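Local coordinates for protein myroilysin (Myroides profundi, PDB 5CZW) that probably acts as a zinc-dependent endopeptidase of the astacin (M12A) family of metzincins, held latent here by a propeptide cysteine bound to the zinc, at residues A[67-71]-A[135-140]. The protein carries 1 engineered substitution. Sequence-based numbering, arbitrary orientation.
Sequences YAQEW and VIHEFG. With ZN (zinc ion), chain B.
W71 and A68 fit the back of helix 128-143, the zinc-binding HExxH helix of the metzincin fold, on the flank turned from the metal. The helix offers a bump, I136, and beside it a hollow floored by G140. W71 lays its indole across both: CZ2 lies 3.4 Å from G140 CA, a closeness that the missing side chain permits, while CE2 rests 3.7 Å from I136 CG2. Within the ring plane, NE1 donates to I136 O (3.0 Å, 148° at the hydrogen), reaching the carbonyl in its own plane on a lone pair. A threonine in place of W71 would probably leave the hollow over G140 unfilled and deprive I136 O of its indole donor. A68 is the bump on the loop's side: its methyl sits over the middle of the F139 ring, a CH-pi contact with CB 3.6 Å from the centroid and 6° off the normal. F79 meets the F139 ring edge-to-face. V135, with CG1 anti to the backbone N (chi1 173°), sets that methyl against Y67 CB and A68 N, and I136 CD1 reaches E70 CB. On the far flank H137 NE2 binds zinc at 2.3 Å, together with C23, H141 and H147, and its ND1 is hydrogen-bonded to I202 O. The indole bond adds to the helix's own: I136 O also accepts from G140 N, at 2.9 Å.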
ATOM      1  N   TYR A  67       4.033  10.984   8.333  1.00 11.39           N
ATOM      2  CA  TYR A  67       3.024  11.103   7.236  1.00 10.39           C
ATOM      3  C   TYR A  67       1.749  10.275   7.549  1.00  9.64           C
ATOM      4  O   TYR A  67       0.646  10.691   7.230  1.00 11.59           O
ATOM      5  CB  TYR A  67       3.715  10.766   5.944  1.00 10.89           C
ATOM      6  CG  TYR A  67       4.654  11.858   5.498  1.00 12.63           C
ATOM      7  CD1 TYR A  67       4.142  13.087   5.201  1.00 14.68           C
ATOM      8  CD2 TYR A  67       5.993  11.637   5.378  1.00 13.24           C
ATOM      9  CE1 TYR A  67       4.934  14.107   4.808  1.00 15.42           C
ATOM     10  CE2 TYR A  67       6.836  12.683   5.011  1.00 14.85           C
ATOM     11  CZ  TYR A  67       6.259  13.909   4.711  1.00 15.90           C
ATOM     12  OH  TYR A  67       7.085  14.954   4.317  1.00 19.61           O
ATOM     13  N   ALA A  68       1.872   9.154   8.252  1.00 10.26           N
ATOM     14  CA  ALA A  68       0.732   8.282   8.614  1.00  9.26           C
ATOM     15  C   ALA A  68      -0.269   9.146   9.372  1.00  9.10           C
ATOM     16  O   ALA A  68      -1.481   9.126   9.162  1.00  8.63           O
ATOM     17  CB  ALA A  68       1.202   7.142   9.494  1.00  8.38           C
ATOM     18  N   GLN A  69       0.272   9.949  10.307  1.00  9.41           N
ATOM     19  CA  GLN A  69      -0.554  10.695  11.213  1.00 11.68           C
ATOM     20  C   GLN A  69      -1.228  11.862  10.544  1.00 12.28           C
ATOM     21  O   GLN A  69      -2.205  12.399  11.124  1.00 11.50           O
ATOM     22  CB  GLN A  69       0.280  11.132  12.433  1.00 12.29           C
ATOM     23  CG  GLN A  69       0.755   9.899  13.175  1.00 14.31           C
ATOM     24  CD  GLN A  69       1.394  10.164  14.527  1.00 16.91           C
ATOM     25  OE1 GLN A  69       2.252  11.039  14.659  1.00 18.77           O
ATOM     26  NE2 GLN A  69       1.046   9.324  15.508  1.00 18.62           N
ATOM     27  N   GLU A  70      -0.914  12.153   9.315  1.00 12.18           N
ATOM     28  CA  GLU A  70      -1.648  13.164   8.581  1.00 14.08           C
ATOM     29  C   GLU A  70      -3.143  12.796   8.442  1.00 12.25           C
ATOM     30  O   GLU A  70      -3.966  13.617   8.430  1.00 13.51           O
ATOM     31  CB  GLU A  70      -1.068  13.313   7.179  1.00 17.84           C
ATOM     32  CG  GLU A  70      -0.089  14.408   7.045  1.00 23.54           C
ATOM     33  CD  GLU A  70      -0.735  15.831   7.200  1.00 35.26           C
ATOM     34  OE1 GLU A  70      -0.086  16.662   7.771  1.00 34.91           O
ATOM     35  OE2 GLU A  70      -1.904  16.139   6.769  1.00 37.41           O
ATOM     36  N   TRP A  71      -3.468  11.539   8.278  1.00 10.94           N
ATOM     37  CA  TRP A  71      -4.833  11.159   8.125  1.00 10.02           C
ATOM     38  C   TRP A  71      -5.730  11.585   9.319  1.00 11.79           C
ATOM     39  O   TRP A  71      -6.905  11.846   9.127  1.00 11.33           O
ATOM     40  CB  TRP A  71      -4.914   9.625   8.082  1.00 10.49           C
ATOM     41  CG  TRP A  71      -4.584   9.090   6.738  1.00  9.43           C
ATOM     42  CD1 TRP A  71      -3.445   8.387   6.424  1.00  8.37           C
ATOM     43  CD2 TRP A  71      -5.375   9.155   5.552  1.00  9.60           C
ATOM     44  NE1 TRP A  71      -3.510   8.014   5.101  1.00  8.97           N
ATOM     45  CE2 TRP A  71      -4.689   8.434   4.551  1.00  8.79           C
ATOM     46  CE3 TRP A  71      -6.642   9.668   5.258  1.00 10.45           C
ATOM     47  CZ2 TRP A  71      -5.208   8.280   3.248  1.00  8.50           C
ATOM     48  CZ3 TRP A  71      -7.187   9.478   3.964  1.00  9.42           C
ATOM     49  CH2 TRP A  71      -6.406   8.742   2.965  1.00  9.40           C
ATOM     50  N   VAL A 135       3.552   6.695   1.992  1.00  7.72           N
ATOM     51  CA  VAL A 135       3.101   6.428   3.349  1.00  7.32           C
ATOM     52  C   VAL A 135       1.603   6.747   3.441  1.00  7.23           C
ATOM     53  O   VAL A 135       0.792   5.920   3.919  1.00  7.04           O
ATOM     54  CB  VAL A 135       3.876   7.188   4.426  1.00  7.37           C
ATOM     55  CG1 VAL A 135       3.259   6.990   5.779  1.00  8.22           C
ATOM     56  CG2 VAL A 135       5.310   6.710   4.386  1.00  7.88           C
ATOM     57  N   ILE A 136       1.189   7.937   3.033  1.00  7.21           N
ATOM     58  CA  ILE A 136      -0.223   8.282   3.121  1.00  8.21           C
ATOM     59  C   ILE A 136      -1.042   7.277   2.320  1.00  7.35           C
ATOM     60  O   ILE A 136      -2.053   6.835   2.807  1.00  6.81           O
ATOM     61  CB  ILE A 136      -0.499   9.739   2.656  1.00  9.64           C
ATOM     62  CG1 ILE A 136       0.330  10.678   3.539  1.00 10.45           C
ATOM     63  CG2 ILE A 136      -1.966  10.093   2.714  1.00 10.36           C
ATOM     64  CD1 ILE A 136       0.053  12.134   3.340  1.00 11.04           C
ATOM     65  N   HIS A 137      -0.585   6.910   1.148  1.00  7.60           N
ATOM     66  CA  HIS A 137      -1.299   5.910   0.358  1.00  7.11           C
ATOM     67  C   HIS A 137      -1.528   4.544   1.074  1.00  6.52           C
ATOM     68  O   HIS A 137      -2.624   4.051   1.141  1.00  7.96           O
ATOM     69  CB  HIS A 137      -0.541   5.735  -0.929  1.00  7.81           C
ATOM     70  CG  HIS A 137      -1.181   4.820  -1.901  1.00  7.36           C
ATOM     71  ND1 HIS A 137      -1.940   5.307  -2.918  1.00  8.24           N
ATOM     72  CD2 HIS A 137      -1.103   3.488  -2.085  1.00  8.56           C
ATOM     73  CE1 HIS A 137      -2.356   4.330  -3.657  1.00 10.28           C
ATOM     74  NE2 HIS A 137      -1.813   3.229  -3.211  1.00  7.11           N
ATOM     75  N   GLU A 138      -0.453   3.992   1.589  1.00  6.14           N
ATOM     76  CA  GLU A 138      -0.582   2.714   2.273  1.00  7.04           C
ATOM     77  C   GLU A 138      -1.405   2.799   3.481  1.00  7.11           C
ATOM     78  O   GLU A 138      -2.188   1.868   3.772  1.00  7.10           O
ATOM     79  CB  GLU A 138       0.810   2.075   2.577  1.00  7.13           C
ATOM     80  CG  GLU A 138       1.650   1.659   1.342  1.00  8.09           C
ATOM     81  CD  GLU A 138       0.920   0.827   0.278  1.00  8.38           C
ATOM     82  OE1 GLU A 138      -0.054   0.135   0.569  1.00  9.27           O
ATOM     83  OE2 GLU A 138       1.419   0.898  -0.921  1.00  8.87           O
ATOM     84  N   PHE A 139      -1.289   3.928   4.244  1.00  8.54           N
ATOM     85  CA  PHE A 139      -2.201   4.125   5.381  1.00  8.33           C
ATOM     86  C   PHE A 139      -3.652   4.334   5.007  1.00  8.30           C
ATOM     87  O   PHE A 139      -4.592   3.979   5.779  1.00  9.95           O
ATOM     88  CB  PHE A 139      -1.610   5.141   6.388  1.00  8.40           C
ATOM     89  CG  PHE A 139      -0.624   4.500   7.344  1.00  8.44           C
ATOM     90  CD1 PHE A 139       0.738   4.404   6.961  1.00  8.55           C
ATOM     91  CD2 PHE A 139      -0.962   3.909   8.535  1.00  8.74           C
ATOM     92  CE1 PHE A 139       1.691   3.749   7.793  1.00  8.45           C
ATOM     93  CE2 PHE A 139       0.010   3.323   9.380  1.00  8.83           C
ATOM     94  CZ  PHE A 139       1.330   3.242   8.976  1.00  8.89           C
ATOM     95  N   GLY A 140      -3.886   4.809   3.770  1.00  8.48           N
ATOM     96  CA  GLY A 140      -5.241   4.876   3.209  1.00  7.79           C
ATOM     97  C   GLY A 140      -5.803   3.485   3.085  1.00  7.20           C
ATOM     98  O   GLY A 140      -6.920   3.211   3.521  1.00  8.78           O
TER
HETATM   99 ZN    ZN B 301      -2.214   0.953  -3.247  1.00 16.66          ZN